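Local coordinates for iminosuccinate reductase (Paracoccus denitrificans, PDB 6RQA), which catalyses the NADH-dependent reduction of iminosuccinate to L-aspartate, the step that regenerates the amino group donor of the beta-hydroxyaspartate cycle, at residues 168-179 and 198-208. Numbering follows the deposited sequence.
Sequences ANVHRFEKVIGW and LPFEAVELDRL
W179 lies flat on L205: CG of the leucine stands 3.8 Å from the centroid of the indole's five-membered ring, a CH-pi contact over the face, while CD1 lies against the six-membered ring and CD2 against the CG-CD2-CE3 corner. At the indole edge, NE1 makes a weak hydrogen bond to OE2 of E204, the N-cap residue of helix 205-211, with ring and carboxylate planes 77° apart. CG of W179 is anti to the backbone N (chi1 178°), which carries the ring out over the start of that helix. Strands 175-179 and 200-202 run parallel, joined by a ladder that begins with V176 N to P199 O (3.0 Å), passes through E201 N to V176 O and a weak G178 N to E201 O bond, and ends with V203 N to G178 O (2.9 Å). On the sheet face of V176 and F200, the phenyl ring extends along the neighbouring strand until CE1 lies 3.5 Å from G178 N; helix 186-195 packs on this ring. The other face is closely filled at I177, whose CD1 reaches L208 and whose CB meets V203 CG2. Farther out, toward solvent, charges replace this apolar packing: the extended K175 puts NZ 2.6 Å from E201 OE2, and R207 grips the same carboxylate end-on with NH1 and NH2, its NH2 coming to OE2 from the face opposite K175. R207 also pairs with E211. Strand 175-179, helix 186-195 and edge strand 200-202 form a beta-alpha-beta unit of the Rossmann-type NAD-binding domain, with W179 next to the NAD-binding N180.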
ATOM      1  N   ALA A 168      31.512   7.961   8.251  1.00 46.31           N
ATOM      2  CA  ALA A 168      32.520   8.517   9.145  1.00 45.24           C
ATOM      3  C   ALA A 168      32.129   8.384  10.610  1.00 44.83           C
ATOM      4  O   ALA A 168      33.003   8.458  11.480  1.00 52.13           O
ATOM      5  CB  ALA A 168      32.773   9.985   8.807  1.00 42.99           C
ATOM      6  N   ASN A 169      30.841   8.191  10.902  1.00 47.09           N
ATOM      7  CA  ASN A 169      30.399   8.062  12.285  1.00 53.56           C
ATOM      8  C   ASN A 169      30.622   6.657  12.830  1.00 47.17           C
ATOM      9  O   ASN A 169      30.840   6.493  14.036  1.00 44.74           O
ATOM     10  CB  ASN A 169      28.922   8.444  12.399  1.00 65.68           C
ATOM     11  CG  ASN A 169      28.388   8.305  13.813  1.00 77.72           C
ATOM     12  OD1 ASN A 169      27.771   7.296  14.162  1.00 70.72           O
ATOM     13  ND2 ASN A 169      28.620   9.321  14.637  1.00 81.88           N
ATOM     14  N   VAL A 170      30.586   5.641  11.969  1.00 44.59           N
ATOM     15  CA  VAL A 170      30.695   4.255  12.409  1.00 50.44           C
ATOM     16  C   VAL A 170      32.142   3.787  12.297  1.00 52.68           C
ATOM     17  O   VAL A 170      32.578   2.897  13.036  1.00 44.86           O
ATOM     18  CB  VAL A 170      29.746   3.346  11.603  1.00 36.11           C
ATOM     19  CG1 VAL A 170      30.174   3.267  10.143  1.00 43.97           C
ATOM     20  CG2 VAL A 170      29.667   1.962  12.225  1.00 40.57           C
ATOM     21  N   HIS A 171      32.902   4.393  11.387  1.00 50.27           N
ATOM     22  CA  HIS A 171      34.284   4.002  11.150  1.00 42.54           C
ATOM     23  C   HIS A 171      35.145   5.249  11.023  1.00 50.05           C
ATOM     24  O   HIS A 171      34.719   6.249  10.437  1.00 50.39           O
ATOM     25  CB  HIS A 171      34.412   3.141   9.887  1.00 32.83           C
ATOM     26  CG  HIS A 171      35.797   2.633   9.639  1.00 49.23           C
ATOM     27  ND1 HIS A 171      36.299   1.508  10.258  1.00 54.06           N
ATOM     28  CD2 HIS A 171      36.789   3.098   8.842  1.00 50.71           C
ATOM     29  CE1 HIS A 171      37.538   1.300   9.851  1.00 54.38           C
ATOM     30  NE2 HIS A 171      37.859   2.251   8.991  1.00 52.42           N
ATOM     31  N   ARG A 172      36.355   5.183  11.571  1.00 52.16           N
ATOM     32  CA  ARG A 172      37.279   6.311  11.558  1.00 58.50           C
ATOM     33  C   ARG A 172      38.158   6.208  10.317  1.00 54.30           C
ATOM     34  O   ARG A 172      39.021   5.328  10.229  1.00 51.78           O
ATOM     35  CB  ARG A 172      38.115   6.333  12.835  1.00 61.70           C
ATOM     36  CG  ARG A 172      38.936   7.599  13.027  1.00 78.53           C
ATOM     37  CD  ARG A 172      40.399   7.375  12.686  1.00 93.61           C
ATOM     38  NE  ARG A 172      41.208   8.560  12.958  1.00103.93           N
ATOM     39  CZ  ARG A 172      42.531   8.604  12.837  1.00103.60           C
ATOM     40  NH1 ARG A 172      43.187   9.725  13.106  1.00100.52           N
ATOM     41  NH2 ARG A 172      43.200   7.526  12.449  1.00100.53           N
ATOM     42  N   PHE A 173      37.936   7.101   9.359  1.00 46.30           N
ATOM     43  CA  PHE A 173      38.714   7.144   8.131  1.00 45.41           C
ATOM     44  C   PHE A 173      39.777   8.232   8.214  1.00 47.80           C
ATOM     45  O   PHE A 173      39.722   9.130   9.059  1.00 47.19           O
ATOM     46  CB  PHE A 173      37.810   7.392   6.918  1.00 35.13           C
ATOM     47  CG  PHE A 173      36.907   6.238   6.581  1.00 32.31           C
ATOM     48  CD1 PHE A 173      37.345   5.217   5.754  1.00 39.19           C
ATOM     49  CD2 PHE A 173      35.618   6.180   7.083  1.00 35.73           C
ATOM     50  CE1 PHE A 173      36.516   4.156   5.438  1.00 32.71           C
ATOM     51  CE2 PHE A 173      34.784   5.121   6.771  1.00 38.61           C
ATOM     52  CZ  PHE A 173      35.235   4.108   5.947  1.00 35.34           C
ATOM     53  N   GLU A 174      40.759   8.138   7.317  1.00 46.31           N
ATOM     54  CA  GLU A 174      41.812   9.137   7.217  1.00 54.83           C
ATOM     55  C   GLU A 174      41.693  10.025   5.988  1.00 56.56           C
ATOM     56  O   GLU A 174      42.210  11.146   6.007  1.00 52.48           O
ATOM     57  CB  GLU A 174      43.191   8.461   7.202  1.00 50.21           C
ATOM     58  CG  GLU A 174      43.462   7.571   8.400  1.00 69.23           C
ATOM     59  CD  GLU A 174      44.801   6.867   8.304  1.00 80.87           C
ATOM     60  OE1 GLU A 174      45.529   7.107   7.318  1.00 80.88           O
ATOM     61  OE2 GLU A 174      45.125   6.076   9.214  1.00 89.64           O
ATOM     62  N   LYS A 175      41.028   9.559   4.934  1.00 38.48           N
ATOM     63  CA  LYS A 175      40.936  10.301   3.688  1.00 46.77           C
ATOM     64  C   LYS A 175      39.674   9.872   2.955  1.00 50.18           C
ATOM     65  O   LYS A 175      39.206   8.741   3.106  1.00 51.23           O
ATOM     66  CB  LYS A 175      42.178  10.070   2.815  1.00 38.77           C
ATOM     67  CG  LYS A 175      42.255  10.935   1.571  1.00 43.19           C
ATOM     68  CD  LYS A 175      43.489  10.600   0.749  1.00 40.08           C
ATOM     69  CE  LYS A 175      43.565  11.460  -0.501  1.00 49.66           C
ATOM     70  NZ  LYS A 175      44.767  11.138  -1.320  1.00 69.34           N
ATOM     71  N   VAL A 176      39.120  10.792   2.167  1.00 38.07           N
ATOM     72  CA  VAL A 176      37.953  10.522   1.335  1.00 33.51           C
ATOM     73  C   VAL A 176      38.302  10.886  -0.100  1.00 46.27           C
ATOM     74  O   VAL A 176      38.665  12.034  -0.381  1.00 51.26           O
ATOM     75  CB  VAL A 176      36.713  11.304   1.801  1.00 42.93           C
ATOM     76  CG1 VAL A 176      35.518  10.975   0.917  1.00 42.51           C
ATOM     77  CG2 VAL A 176      36.403  11.000   3.259  1.00 37.37           C
ATOM     78  N   ILE A 177      38.200   9.915  -1.003  1.00 53.05           N
ATOM     79  CA  ILE A 177      38.359  10.140  -2.435  1.00 51.86           C
ATOM     80  C   ILE A 177      37.004   9.936  -3.097  1.00 54.74           C
ATOM     81  O   ILE A 177      36.236   9.050  -2.702  1.00 57.82           O
ATOM     82  CB  ILE A 177      39.427   9.212  -3.050  1.00 48.28           C
ATOM     83  CG1 ILE A 177      39.120   7.747  -2.731  1.00 46.34           C
ATOM     84  CG2 ILE A 177      40.815   9.593  -2.553  1.00 36.87           C
ATOM     85  CD1 ILE A 177      40.128   6.773  -3.307  1.00 48.56           C
ATOM     86  N   GLY A 178      36.704  10.764  -4.096  1.00 54.04           N
ATOM     87  CA  GLY A 178      35.394  10.751  -4.708  1.00 50.81           C
ATOM     88  C   GLY A 178      35.476  10.813  -6.220  1.00 50.37           C
ATOM     89  O   GLY A 178      36.454  11.290  -6.800  1.00 49.15           O
ATOM     90  N   TRP A 179      34.414  10.314  -6.849  1.00 51.31           N
ATOM     91  CA  TRP A 179      34.255  10.370  -8.294  1.00 46.42           C
ATOM     92  C   TRP A 179      32.773  10.519  -8.604  1.00 51.77           C
ATOM     93  O   TRP A 179      31.927   9.948  -7.910  1.00 56.60           O
ATOM     94  CB  TRP A 179      34.820   9.118  -8.976  1.00 36.26           C
ATOM     95  CG  TRP A 179      34.644   9.113 -10.468  1.00 61.46           C
ATOM     96  CD1 TRP A 179      35.515   9.605 -11.399  1.00 71.13           C
ATOM     97  CD2 TRP A 179      33.529   8.589 -11.201  1.00 62.14           C
ATOM     98  NE1 TRP A 179      35.011   9.421 -12.663  1.00 66.02           N
ATOM     99  CE2 TRP A 179      33.793   8.799 -12.569  1.00 66.34           C
ATOM    100  CE3 TRP A 179      32.334   7.964 -10.833  1.00 64.91           C
ATOM    101  CZ2 TRP A 179      32.906   8.406 -13.570  1.00 74.27           C
ATOM    102  CZ3 TRP A 179      31.455   7.574 -11.828  1.00 70.46           C
ATOM    103  CH2 TRP A 179      31.745   7.797 -13.180  1.00 71.07           C
ATOM    104  N   LEU A 198      37.917  15.636   7.395  1.00 41.89           N
ATOM    105  CA  LEU A 198      38.608  14.663   6.572  1.00 44.64           C
ATOM    106  C   LEU A 198      39.046  15.306   5.263  1.00 48.41           C
ATOM    107  O   LEU A 198      38.248  16.007   4.625  1.00 49.90           O
ATOM    108  CB  LEU A 198      37.702  13.455   6.281  1.00 32.01           C
ATOM    109  CG  LEU A 198      37.308  12.590   7.478  1.00 31.83           C
ATOM    110  CD1 LEU A 198      36.300  11.530   7.061  1.00 31.18           C
ATOM    111  CD2 LEU A 198      38.538  11.948   8.090  1.00 32.32           C
ATOM    112  N   PRO A 199      40.286  15.097   4.829  1.00 38.23           N
ATOM    113  CA  PRO A 199      40.713  15.639   3.536  1.00 41.53           C
ATOM    114  C   PRO A 199      40.052  14.900   2.384  1.00 45.08           C
ATOM    115  O   PRO A 199      39.787  13.697   2.454  1.00 49.42           O
ATOM    116  CB  PRO A 199      42.230  15.421   3.544  1.00 35.37           C
ATOM    117  CG  PRO A 199      42.429  14.257   4.465  1.00 35.26           C
ATOM    118  CD  PRO A 199      41.370  14.377   5.521  1.00 34.34           C
ATOM    119  N   PHE A 200      39.782  15.639   1.311  1.00 35.65           N
ATOM    120  CA  PHE A 200      39.114  15.099   0.136  1.00 36.64           C
ATOM    121  C   PHE A 200      39.971  15.318  -1.103  1.00 49.93           C
ATOM    122  O   PHE A 200      40.654  16.338  -1.227  1.00 62.92           O
ATOM    123  CB  PHE A 200      37.736  15.741  -0.066  1.00 33.81           C
ATOM    124  CG  PHE A 200      37.032  15.284  -1.313  1.00 38.21           C
ATOM    125  CD1 PHE A 200      36.354  14.075  -1.338  1.00 44.68           C
ATOM    126  CD2 PHE A 200      37.048  16.062  -2.461  1.00 40.23           C
ATOM    127  CE1 PHE A 200      35.707  13.649  -2.484  1.00 55.03           C
ATOM    128  CE2 PHE A 200      36.401  15.642  -3.611  1.00 48.99           C
ATOM    129  CZ  PHE A 200      35.729  14.434  -3.622  1.00 56.74           C
ATOM    130  N   GLU A 201      39.926  14.352  -2.019  1.00 49.34           N
ATOM    131  CA  GLU A 201      40.619  14.447  -3.299  1.00 44.02           C
ATOM    132  C   GLU A 201      39.741  13.837  -4.379  1.00 54.92           C
ATOM    133  O   GLU A 201      39.431  12.643  -4.325  1.00 50.66           O
ATOM    134  CB  GLU A 201      41.977  13.737  -3.258  1.00 37.80           C
ATOM    135  CG  GLU A 201      42.601  13.554  -4.636  1.00 39.22           C
ATOM    136  CD  GLU A 201      43.920  12.807  -4.595  1.00 56.72           C
ATOM    137  OE1 GLU A 201      44.769  13.051  -5.479  1.00 63.30           O
ATOM    138  OE2 GLU A 201      44.108  11.979  -3.682  1.00 62.88           O
ATOM    139  N   ALA A 202      39.405  14.595  -5.413  1.00 47.71           N
ATOM    140  CA  ALA A 202      38.626  14.027  -6.531  1.00 43.80           C
ATOM    141  C   ALA A 202      39.539  13.113  -7.332  1.00 48.45           C
ATOM    142  O   ALA A 202      40.655  13.482  -7.537  1.00 55.61           O
ATOM    143  CB  ALA A 202      38.097  15.126  -7.393  1.00 47.49           C
ATOM    144  N   VAL A 203      39.064  11.956  -7.759  1.00 43.74           N
ATOM    145  CA  VAL A 203      39.915  11.013  -8.524  1.00 43.90           C
ATOM    146  C   VAL A 203      39.104  10.360  -9.629  1.00 48.86           C
ATOM    147  O   VAL A 203      37.967  10.675  -9.779  1.00 56.82           O
ATOM    148  CB  VAL A 203      40.499   9.905  -7.646  1.00 45.11           C
ATOM    149  CG1 VAL A 203      41.490  10.426  -6.639  1.00 45.16           C
ATOM    150  CG2 VAL A 203      39.412   9.095  -6.987  1.00 47.43           C
ATOM    151  N   GLU A 204      39.783   9.607 -10.473  1.00 61.91           N
ATOM    152  CA  GLU A 204      39.090   8.806 -11.500  1.00 65.69           C
ATOM    153  C   GLU A 204      38.915   7.403 -10.919  1.00 60.34           C
ATOM    154  O   GLU A 204      39.587   7.054  -9.967  1.00 66.51           O
ATOM    155  CB  GLU A 204      39.770   8.868 -12.868  1.00 67.31           C
ATOM    156  CG  GLU A 204      39.943  10.264 -13.432  1.00 74.75           C
ATOM    157  CD  GLU A 204      38.748  11.140 -13.782  1.00 87.05           C
ATOM    158  OE1 GLU A 204      38.932  12.366 -13.865  1.00 90.23           O
ATOM    159  OE2 GLU A 204      37.652  10.619 -13.986  1.00 86.35           O
ATOM    160  N   LEU A 205      38.045   6.624 -11.519  1.00 46.42           N
ATOM    161  CA  LEU A 205      37.644   5.320 -11.001  1.00 48.75           C
ATOM    162  C   LEU A 205      38.789   4.316 -10.942  1.00 61.22           C
ATOM    163  O   LEU A 205      38.706   3.352 -10.173  1.00 69.39           O
ATOM    164  CB  LEU A 205      36.500   4.749 -11.842  1.00 48.89           C
ATOM    165  CG  LEU A 205      35.138   5.406 -11.620  1.00 55.73           C
ATOM    166  CD1 LEU A 205      34.058   4.705 -12.430  1.00 70.74           C
ATOM    167  CD2 LEU A 205      34.786   5.407 -10.142  1.00 56.81           C
ATOM    168  N   ASP A 206      39.850   4.509 -11.729  1.00 71.50           N
ATOM    169  CA  ASP A 206      40.973   3.579 -11.669  1.00 73.64           C
ATOM    170  C   ASP A 206      41.713   3.691 -10.341  1.00 70.32           C
ATOM    171  O   ASP A 206      42.094   2.674  -9.749  1.00 64.55           O
ATOM    172  CB  ASP A 206      41.925   3.817 -12.843  1.00 86.18           C
ATOM    173  CG  ASP A 206      42.383   5.257 -12.944  1.00 91.77           C
ATOM    174  OD1 ASP A 206      41.539   6.162 -12.784  1.00 94.93           O
ATOM    175  OD2 ASP A 206      43.588   5.484 -13.178  1.00 96.35           O
ATOM    176  N   ARG A 207      41.920   4.916  -9.852  1.00 75.59           N
ATOM    177  CA  ARG A 207      42.564   5.098  -8.555  1.00 67.44           C
ATOM    178  C   ARG A 207      41.623   4.792  -7.398  1.00 60.44           C
ATOM    179  O   ARG A 207      42.073   4.313  -6.353  1.00 60.95           O
ATOM    180  CB  ARG A 207      43.097   6.525  -8.415  1.00 57.56           C
ATOM    181  CG  ARG A 207      44.421   6.795  -9.107  1.00 58.50           C
ATOM    182  CD  ARG A 207      44.932   8.185  -8.750  1.00 71.03           C
ATOM    183  NE  ARG A 207      45.046   8.363  -7.304  1.00 72.23           N
ATOM    184  CZ  ARG A 207      45.198   9.539  -6.702  1.00 66.49           C
ATOM    185  NH1 ARG A 207      45.248  10.653  -7.420  1.00 74.83           N
ATOM    186  NH2 ARG A 207      45.292   9.603  -5.380  1.00 41.66           N
ATOM    187  N   LEU A 208      40.326   5.068  -7.560  1.00 59.01           N
ATOM    188  CA  LEU A 208      39.381   4.835  -6.474  1.00 58.86           C
ATOM    189  C   LEU A 208      39.286   3.350  -6.144  1.00 67.80           C
ATOM    190  O   LEU A 208      39.334   2.958  -4.973  1.00 68.44           O
ATOM    191  CB  LEU A 208      38.009   5.405  -6.845  1.00 62.18           C
ATOM    192  CG  LEU A 208      36.949   5.524  -5.744  1.00 58.20           C
ATOM    193  CD1 LEU A 208      36.053   6.725  -6.001  1.00 55.13           C
ATOM    194  CD2 LEU A 208      36.109   4.258  -5.645  1.00 55.74           C
TER